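Local coordinates for protein diaminopimelate decarboxylase (Phaeodactylum tricornutum, PDB 7JPJ) that probably catalyses the pyridoxal phosphate-dependent decarboxylation of diaminopimelate to give lysine, working as an obligate dimer, at residues K119-C123 and V142-V146; T308-A314 and S349-H355; I331-P335 and Q376-A381. All coordinates share one frame. Residue numbers count along the deposited sequence, not the author numbering.

Interaction 1: K119-C123 and V142-V146; sequences KLNAC and VGVRV
Two short parallel strands, 119-122 and 142-146, run side by side with their axes 4.0 Å apart at closest approach and crossing at -33°. All residues are extended apart from Cys123, where phi/psi of -108/-2 turns the chain off the strand. The register sets Asn121 beside Gly143 (CA-CA 3.9 Å) and Ala122 beside Val144 (CA-CA 4.7 Å). Three backbone hydrogen bonds hold it: Gly143 N to Leu120 O at 2.6 Å, Ala122 N to Gly143 O at 2.6 Å, and Arg145 N to Ala122 O at 2.9 Å.

Side chains define the two faces. Asn121, an m rotamer with chi2 of -23°, lays OD1 3.3 Å from Gly143 CA; a CB at 143 would clash with that oxygen, so Asn121 can lie over the glycine in this rotamer. The same OD1 accepts a hydrogen bond from Arg199. Arg145 is extended throughout (chi1 to chi3 all t): its CB sits 4.1 Å from Cys123 SG, an m rotamer, before the guanidinium leads away. The face of Leu120, Ala122, Val142 and Val144 carries aliphatic side chains; the one apolar side-chain pair between the segments is Leu120 CB to Val142 CG2 at 4.3 Å, and the same CG2 lies 3.3 Å from Leu120 O. Val142 is p, Leu120 t,p and Val144 t.

This is a beta-alpha-beta crossover of the TIM-barrel domain, with helix 125-134 covering Leu120, Ala122 and Val142. Chemically, the contact separates an apolar face under the helix from a polar one, where Asn121 and Arg145 both touch His201.

Interaction 2: T308-A314 and S349-H355; sequences TFLKLDA and SVVVVGH
Four backbone hydrogen bonds zip extended strands 308-312 and 349-353 in parallel: Leu310 N to Val351 O at 2.7 Å, Val351 N to Thr308 O at 2.8 Å, Val353 N to Leu310 O at 2.9 Å, and Leu312 N to Val353 O at 3.2 Å. Past them, His355 (phi/psi -84/-5) leaves the extended form, its N donating to Ala314 O at 2.9 Å. Phe309 faces Val351, Leu310 Val352 and Lys311 Val353, CA-CA 4.8 to 5.0 Å; the axes approach to 4.5 Å, crossing at -38°.

His355, chi1 p, lays one ring face over the carbonyl carbons of Asp313 and Ala314; its ND1 bonds Glu105 of the second subunit. On the face of Phe309 and Lys311, Val353 CG1 meets the Phe309 ring edge, 3.8 Å from CD2, and Val353 CG2 lies 3.6 Å from Lys311 CG. Opposite, Leu310 CD1 reaches Val350 CG2 at 3.7 Å and Leu312 CD1 Val352 CG1 at 3.6 Å; both leucines are m,t.

This parallel pair, consistent with the beta-barrel domain of fold-type III decarboxylases, meets the second subunit through Phe309, Val353 and Lys311, whose NZ bonds Gln104 of that subunit. Strands 289-300 and 373-379 flank it; Leu387 of strand 386-390 packs on Leu312 and Val352.

Interaction 3: I331-P335 and Q376-A381; sequences ITILP and QELRAA
Starting at Ile331, strand 331-334 runs roughly alongside strand 376-379, their N-to-C directions 25° apart (signed crossing -25°) and their axes 6.1 Å apart at closest. No hydrogen bond joins them, and both are extended; the nearest CA pair is Ile333 with Arg379, at 5.8 Å.

Ile331 (m,t) points its CB toward the partner. Its CD1 lies 3.4 Å from Gln376 NE2, its CG2 is 3.9 Å from Leu378 CD2, and its carbonyl O is 3.3 Å from that same CD2. Thr332 turns away, its backbone bonded to Val388 of strand 386-390. Ile333, again m,t, gives up the most surface: CD1 meets Leu378 CD1 at 3.6 Å, CG2 meets Ala381 CB at 3.8 Å, and its O sits 3.4 Å from Arg379 CD. Leu378 answers with an m,t rotamer. Leu334 faces away, so just its backbone nears the arginine, Leu334 C being 3.8 Å from Arg379 NH1. Pro335 closes the walk with CB over one face of the guanidinium, 3.6 Å from Arg379 NH2. To get there Arg379 stretches out through chi1 to chi3, all t, then twists at chi4 to -90°.

Strand 331-334 is bonded to 386-390, and 376-379 to 347-353, so the two segments meet through side chains inside the curled sheet, consistent with the beta-barrel core of fold-type III decarboxylases. Leu310 and Leu387 pack on Ile333. The chemistry is thus aliphatic at the centre, with the arginine's charge carried to the margin, where Asp385 forms a salt bridge and the carbonyls of Val343 and Asp342 accept hydrogen bonds.

Interaction 1 belongs to the TIM-barrel domain; interactions 2 and 3 share the beta domain, centred 45 and 47 Å from interaction 1's centre. Those two, centred 11 Å apart, alternate along the chain and touch: Val350 O to Gln376 N is 3.3 Å, a probable hydrogen bond, and Leu310 CD1 packs 3.6 Å from Ile333 CD1. The Arg145 side chain lies about 7 Å from that of Lys60, predicted cofactor-bearing but without pyridoxal phosphate here, and about 12 Å from bound D-lysine. The His355 side chain is about 8 Å from that of Cys357, predicted proton donor, probably for the second subunit's site as in relatives. Interaction 3 lies away from these sites, Gln376's side chain about 14 Å from the ligand.

Interaction 1: K119-C123 and V142-V146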
loop_
_atom_site.group_PDB
_atom_site.type_symbol
_atom_site.label_atom_id
_atom_site.label_comp_id
_atom_site.label_asym_id
_atom_site.label_seq_id
_atom_site.Cartn_x
_atom_site.Cartn_y
_atom_site.Cartn_z
ATOM N N LYS A 119 -26.903 -4.848 11.553
ATOM C CA LYS A 119 -27.387 -5.906 10.677
ATOM C C LYS A 119 -26.208 -6.636 10.047
ATOM O O LYS A 119 -25.302 -6.005 9.495
ATOM C CB LYS A 119 -28.296 -5.323 9.595
ATOM C CG LYS A 119 -29.435 -4.468 10.136
ATOM C CD LYS A 119 -30.371 -4.032 9.027
ATOM C CE LYS A 119 -31.591 -3.311 9.579
ATOM N NZ LYS A 119 -31.242 -2.016 10.221
ATOM N N LEU A 120 -26.217 -7.962 10.132
ATOM C CA LEU A 120 -25.125 -8.781 9.624
ATOM C C LEU A 120 -25.526 -9.446 8.314
ATOM O O LEU A 120 -26.603 -10.042 8.216
ATOM C CB LEU A 120 -24.717 -9.847 10.642
ATOM C CG LEU A 120 -23.689 -10.856 10.119
ATOM C CD1 LEU A 120 -22.362 -10.169 9.824
ATOM C CD2 LEU A 120 -23.498 -12.007 11.091
ATOM N N ASN A 121 -24.655 -9.340 7.314
ATOM C CA ASN A 121 -24.784 -10.094 6.073
ATOM C C ASN A 121 -23.782 -11.241 6.131
ATOM O O ASN A 121 -22.570 -11.019 6.044
ATOM C CB ASN A 121 -24.536 -9.206 4.855
ATOM C CG ASN A 121 -25.637 -8.183 4.641
ATOM O OD1 ASN A 121 -26.767 -8.361 5.100
ATOM N ND2 ASN A 121 -25.311 -7.101 3.943
ATOM N N ALA A 122 -24.287 -12.462 6.297
ATOM C CA ALA A 122 -23.430 -13.638 6.352
ATOM C C ALA A 122 -22.762 -13.852 4.999
ATOM O O ALA A 122 -23.443 -13.953 3.972
ATOM C CB ALA A 122 -24.241 -14.866 6.755
ATOM N N CYS A 123 -21.433 -13.925 4.993
ATOM C CA CYS A 123 -20.671 -13.995 3.756
ATOM C C CYS A 123 -20.064 -15.366 3.490
ATOM O O CYS A 123 -19.425 -15.551 2.450
ATOM C CB CYS A 123 -19.569 -12.930 3.761
ATOM S SG CYS A 123 -20.209 -11.231 3.755
ATOM N N VAL A 142 -31.079 -12.080 9.611
ATOM C CA VAL A 142 -29.703 -11.998 9.142
ATOM C C VAL A 142 -29.733 -11.828 7.634
ATOM O O VAL A 142 -30.692 -12.229 6.969
ATOM C CB VAL A 142 -28.891 -13.248 9.571
ATOM C CG1 VAL A 142 -29.285 -14.460 8.735
ATOM C CG2 VAL A 142 -27.395 -12.984 9.483
ATOM N N GLY A 143 -28.687 -11.202 7.095
ATOM C CA GLY A 143 -28.503 -11.099 5.667
ATOM C C GLY A 143 -27.587 -12.195 5.152
ATOM O O GLY A 143 -26.809 -12.783 5.900
ATOM N N VAL A 144 -27.696 -12.470 3.854
ATOM C CA VAL A 144 -26.923 -13.518 3.193
ATOM C C VAL A 144 -26.343 -12.948 1.906
ATOM O O VAL A 144 -27.095 -12.556 1.006
ATOM C CB VAL A 144 -27.779 -14.760 2.886
ATOM C CG1 VAL A 144 -26.923 -15.857 2.281
ATOM C CG2 VAL A 144 -28.468 -15.260 4.146
ATOM N N ARG A 145 -25.014 -12.911 1.810
ATOM C CA ARG A 145 -24.353 -12.512 0.575
ATOM C C ARG A 145 -24.103 -13.738 -0.294
ATOM O O ARG A 145 -23.534 -14.732 0.169
ATOM C CB ARG A 145 -23.034 -11.785 0.840
ATOM C CG ARG A 145 -22.263 -11.527 -0.450
ATOM C CD ARG A 145 -21.210 -10.441 -0.326
ATOM N NE ARG A 145 -20.471 -10.290 -1.578
ATOM C CZ ARG A 145 -19.604 -9.314 -1.829
ATOM N NH1 ARG A 145 -19.361 -8.390 -0.910
ATOM N NH2 ARG A 145 -18.980 -9.263 -2.999
ATOM N N VAL A 146 -24.518 -13.660 -1.555
ATOM C CA VAL A 146 -24.452 -14.781 -2.484
ATOM C C VAL A 146 -23.417 -14.483 -3.559
ATOM O O VAL A 146 -23.357 -13.365 -4.086
ATOM C CB VAL A 146 -25.828 -15.062 -3.121
ATOM C CG1 VAL A 146 -25.745 -16.228 -4.097
ATOM C CG2 VAL A 146 -26.870 -15.325 -2.047
#

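Interaction 2: T308-A314 and S349-H355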
loop_
_atom_site.group_PDB
_atom_site.type_symbol
_atom_site.label_atom_id
_atom_site.label_comp_id
_atom_site.label_asym_id
_atom_site.label_seq_id
_atom_site.Cartn_x
_atom_site.Cartn_y
_atom_site.Cartn_z
ATOM N N THR A 308 11.777 15.073 -18.277
ATOM C CA THR A 308 11.826 16.077 -17.225
ATOM C C THR A 308 10.963 15.584 -16.073
ATOM O O THR A 308 9.798 15.232 -16.275
ATOM C CB THR A 308 11.334 17.436 -17.728
ATOM O OG1 THR A 308 12.344 18.031 -18.552
ATOM C CG2 THR A 308 11.029 18.364 -16.561
ATOM N N PHE A 309 11.544 15.537 -14.877
ATOM C CA PHE A 309 10.901 14.943 -13.713
ATOM C C PHE A 309 10.499 16.025 -12.721
ATOM O O PHE A 309 11.323 16.866 -12.344
ATOM C CB PHE A 309 11.828 13.936 -13.028
ATOM C CG PHE A 309 12.195 12.758 -13.887
ATOM C CD1 PHE A 309 13.238 12.839 -14.793
ATOM C CD2 PHE A 309 11.503 11.563 -13.778
ATOM C CE1 PHE A 309 13.577 11.752 -15.577
ATOM C CE2 PHE A 309 11.840 10.475 -14.560
ATOM C CZ PHE A 309 12.876 10.569 -15.460
ATOM N N LEU A 310 9.237 15.994 -12.298
ATOM C CA LEU A 310 8.750 16.803 -11.190
ATOM C C LEU A 310 8.681 15.924 -9.948
ATOM O O LEU A 310 7.930 14.942 -9.920
ATOM C CB LEU A 310 7.377 17.395 -11.498
ATOM C CG LEU A 310 7.256 18.453 -12.595
ATOM C CD1 LEU A 310 5.858 19.033 -12.584
ATOM C CD2 LEU A 310 8.290 19.548 -12.417
ATOM N N LYS A 311 9.461 16.270 -8.928
ATOM C CA LYS A 311 9.511 15.514 -7.683
ATOM C C LYS A 311 8.672 16.234 -6.634
ATOM O O LYS A 311 8.917 17.407 -6.335
ATOM C CB LYS A 311 10.952 15.349 -7.201
ATOM C CG LYS A 311 11.929 14.928 -8.292
ATOM C CD LYS A 311 13.373 15.084 -7.843
ATOM C CE LYS A 311 14.020 13.742 -7.569
ATOM N NZ LYS A 311 15.430 13.892 -7.109
ATOM N N LEU A 312 7.693 15.528 -6.078
ATOM C CA LEU A 312 6.798 16.090 -5.078
ATOM C C LEU A 312 7.300 15.788 -3.669
ATOM O O LEU A 312 8.283 15.071 -3.469
ATOM C CB LEU A 312 5.384 15.535 -5.251
ATOM C CG LEU A 312 4.779 15.486 -6.653
ATOM C CD1 LEU A 312 3.495 14.676 -6.623
ATOM C CD2 LEU A 312 4.519 16.889 -7.179
ATOM N N ASP A 313 6.604 16.351 -2.680
ATOM C CA ASP A 313 6.787 15.974 -1.283
ATOM C C ASP A 313 5.735 14.969 -0.827
ATOM O O ASP A 313 5.385 14.921 0.356
ATOM C CB ASP A 313 6.789 17.210 -0.379
ATOM C CG ASP A 313 5.479 17.986 -0.423
ATOM O OD1 ASP A 313 4.607 17.672 -1.260
ATOM O OD2 ASP A 313 5.331 18.927 0.388
ATOM N N ALA A 314 5.224 14.168 -1.761
ATOM C CA ALA A 314 4.231 13.144 -1.481
ATOM C C ALA A 314 4.480 11.977 -2.427
ATOM O O ALA A 314 5.391 12.011 -3.256
ATOM C CB ALA A 314 2.812 13.699 -1.634
ATOM N N SER A 349 5.709 19.181 -20.954
ATOM C CA SER A 349 5.495 17.758 -20.718
ATOM C C SER A 349 6.509 17.241 -19.705
ATOM O O SER A 349 7.719 17.406 -19.886
ATOM C CB SER A 349 5.611 16.969 -22.020
ATOM O OG SER A 349 4.490 17.185 -22.850
ATOM N N VAL A 350 6.015 16.608 -18.641
ATOM C CA VAL A 350 6.852 16.161 -17.536
ATOM C C VAL A 350 6.393 14.783 -17.074
ATOM O O VAL A 350 5.329 14.289 -17.452
ATOM C CB VAL A 350 6.827 17.145 -16.345
ATOM C CG1 VAL A 350 7.314 18.529 -16.770
ATOM C CG2 VAL A 350 5.432 17.212 -15.740
ATOM N N VAL A 351 7.234 14.166 -16.248
ATOM C CA VAL A 351 6.901 12.970 -15.486
ATOM C C VAL A 351 6.889 13.362 -14.017
ATOM O O VAL A 351 7.761 14.112 -13.564
ATOM C CB VAL A 351 7.909 11.832 -15.748
ATOM C CG1 VAL A 351 7.682 10.676 -14.790
ATOM C CG2 VAL A 351 7.817 11.360 -17.186
ATOM N N VAL A 352 5.896 12.875 -13.278
ATOM C CA VAL A 352 5.719 13.215 -11.869
ATOM C C VAL A 352 6.115 12.010 -11.027
ATOM O O VAL A 352 5.577 10.911 -11.211
ATOM C CB VAL A 352 4.277 13.651 -11.570
ATOM C CG1 VAL A 352 4.156 14.126 -10.129
ATOM C CG2 VAL A 352 3.848 14.747 -12.534
ATOM N N VAL A 353 7.052 12.213 -10.102
ATOM C CA VAL A 353 7.531 11.147 -9.233
ATOM C C VAL A 353 7.283 11.532 -7.781
ATOM O O VAL A 353 7.127 12.707 -7.433
ATOM C CB VAL A 353 9.025 10.828 -9.456
ATOM C CG1 VAL A 353 9.280 10.427 -10.903
ATOM C CG2 VAL A 353 9.890 12.012 -9.053
ATOM N N GLY A 354 7.256 10.506 -6.921
ATOM C CA GLY A 354 7.035 10.710 -5.507
ATOM C C GLY A 354 8.326 10.859 -4.717
ATOM O O GLY A 354 9.428 10.648 -5.222
ATOM N N HIS A 355 8.167 11.217 -3.441
ATOM C CA HIS A 355 9.304 11.485 -2.570
ATOM C C HIS A 355 9.899 10.231 -1.940
ATOM O O HIS A 355 10.923 10.334 -1.257
ATOM C CB HIS A 355 8.900 12.475 -1.469
ATOM C CG HIS A 355 7.801 11.983 -0.576
ATOM N ND1 HIS A 355 7.404 12.663 0.557
ATOM C CD2 HIS A 355 7.011 10.885 -0.649
ATOM C CE1 HIS A 355 6.420 12.003 1.142
ATOM N NE2 HIS A 355 6.162 10.921 0.431
#

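Interaction 3: I331-P335 and Q376-A381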
loop_
_atom_site.group_PDB
_atom_site.type_symbol
_atom_site.label_atom_id
_atom_site.label_comp_id
_atom_site.label_asym_id
_atom_site.label_seq_id
_atom_site.Cartn_x
_atom_site.Cartn_y
_atom_site.Cartn_z
ATOM N N ILE A 331 -4.409 15.801 -13.071
ATOM C CA ILE A 331 -3.326 16.538 -12.433
ATOM C C ILE A 331 -3.331 17.970 -12.944
ATOM O O ILE A 331 -3.299 18.203 -14.157
ATOM C CB ILE A 331 -1.962 15.873 -12.693
ATOM C CG1 ILE A 331 -1.942 14.471 -12.084
ATOM C CG2 ILE A 331 -0.843 16.729 -12.133
ATOM C CD1 ILE A 331 -0.827 13.597 -12.591
ATOM N N THR A 332 -3.373 18.925 -12.019
ATOM C CA THR A 332 -3.310 20.343 -12.336
ATOM C C THR A 332 -2.219 20.986 -11.496
ATOM O O THR A 332 -2.100 20.706 -10.298
ATOM C CB THR A 332 -4.653 21.040 -12.076
ATOM O OG1 THR A 332 -5.643 20.523 -12.973
ATOM C CG2 THR A 332 -4.531 22.541 -12.283
ATOM N N ILE A 333 -1.421 21.842 -12.126
ATOM C CA ILE A 333 -0.343 22.558 -11.457
ATOM C C ILE A 333 -0.748 24.018 -11.331
ATOM O O ILE A 333 -1.014 24.686 -12.338
ATOM C CB ILE A 333 0.985 22.412 -12.211
ATOM C CG1 ILE A 333 1.505 20.982 -12.063
ATOM C CG2 ILE A 333 2.002 23.422 -11.697
ATOM C CD1 ILE A 333 2.700 20.688 -12.921
ATOM N N LEU A 334 -0.797 24.513 -10.093
ATOM C CA LEU A 334 -1.170 25.882 -9.776
ATOM C C LEU A 334 0.033 26.652 -9.238
ATOM O O LEU A 334 0.957 26.052 -8.679
ATOM C CB LEU A 334 -2.302 25.918 -8.743
ATOM C CG LEU A 334 -3.600 25.239 -9.189
ATOM C CD1 LEU A 334 -4.551 25.055 -8.019
ATOM C CD2 LEU A 334 -4.258 26.030 -10.310
ATOM N N PRO A 335 0.057 27.977 -9.395
ATOM C CA PRO A 335 1.208 28.754 -8.914
ATOM C C PRO A 335 1.306 28.721 -7.398
ATOM O O PRO A 335 0.314 28.914 -6.690
ATOM C CB PRO A 335 0.924 30.169 -9.428
ATOM C CG PRO A 335 -0.559 30.209 -9.615
ATOM C CD PRO A 335 -0.942 28.830 -10.061
ATOM N N GLN A 376 2.452 13.854 -18.935
ATOM C CA GLN A 376 1.254 14.672 -19.054
ATOM C C GLN A 376 1.648 16.108 -19.375
ATOM O O GLN A 376 2.623 16.632 -18.827
ATOM C CB GLN A 376 0.421 14.631 -17.767
ATOM C CG GLN A 376 -0.006 13.233 -17.340
ATOM C CD GLN A 376 -1.116 13.248 -16.297
ATOM O OE1 GLN A 376 -1.771 14.269 -16.082
ATOM N NE2 GLN A 376 -1.328 12.110 -15.641
ATOM N N GLU A 377 0.899 16.738 -20.277
ATOM C CA GLU A 377 1.105 18.149 -20.584
ATOM C C GLU A 377 0.438 18.974 -19.492
ATOM O O GLU A 377 -0.791 18.979 -19.372
ATOM C CB GLU A 377 0.545 18.489 -21.962
ATOM C CG GLU A 377 1.255 19.643 -22.667
ATOM C CD GLU A 377 0.598 20.016 -23.990
ATOM O OE1 GLU A 377 0.394 21.225 -24.252
ATOM O OE2 GLU A 377 0.280 19.093 -24.770
ATOM N N LEU A 378 1.244 19.653 -18.679
ATOM C CA LEU A 378 0.749 20.475 -17.583
ATOM C C LEU A 378 1.330 21.878 -17.696
ATOM O O LEU A 378 2.131 22.175 -18.586
ATOM C CB LEU A 378 1.088 19.858 -16.220
ATOM C CG LEU A 378 0.968 18.341 -16.106
ATOM C CD1 LEU A 378 1.882 17.813 -15.013
ATOM C CD2 LEU A 378 -0.474 17.950 -15.842
ATOM N N ARG A 379 0.902 22.750 -16.786
ATOM C CA ARG A 379 1.483 24.080 -16.700
ATOM C C ARG A 379 2.948 23.977 -16.299
ATOM O O ARG A 379 3.313 23.176 -15.435
ATOM C CB ARG A 379 0.713 24.930 -15.686
ATOM C CG ARG A 379 1.373 26.261 -15.341
ATOM C CD ARG A 379 0.622 26.985 -14.232
ATOM N NE ARG A 379 1.321 28.185 -13.773
ATOM C CZ ARG A 379 2.207 28.199 -12.781
ATOM N NH1 ARG A 379 2.508 27.076 -12.144
ATOM N NH2 ARG A 379 2.796 29.333 -12.425
ATOM N N ALA A 380 3.790 24.769 -16.954
ATOM C CA ALA A 380 5.196 24.842 -16.581
ATOM C C ALA A 380 5.322 25.144 -15.099
ATOM O O ALA A 380 4.764 26.128 -14.604
ATOM C CB ALA A 380 5.906 25.911 -17.409
ATOM N N ALA A 381 6.037 24.283 -14.385
ATOM C CA ALA A 381 6.108 24.345 -12.934
ATOM C C ALA A 381 7.504 24.757 -12.497
ATOM O O ALA A 381 8.497 24.159 -12.925
ATOM C CB ALA A 381 5.736 22.999 -12.309
#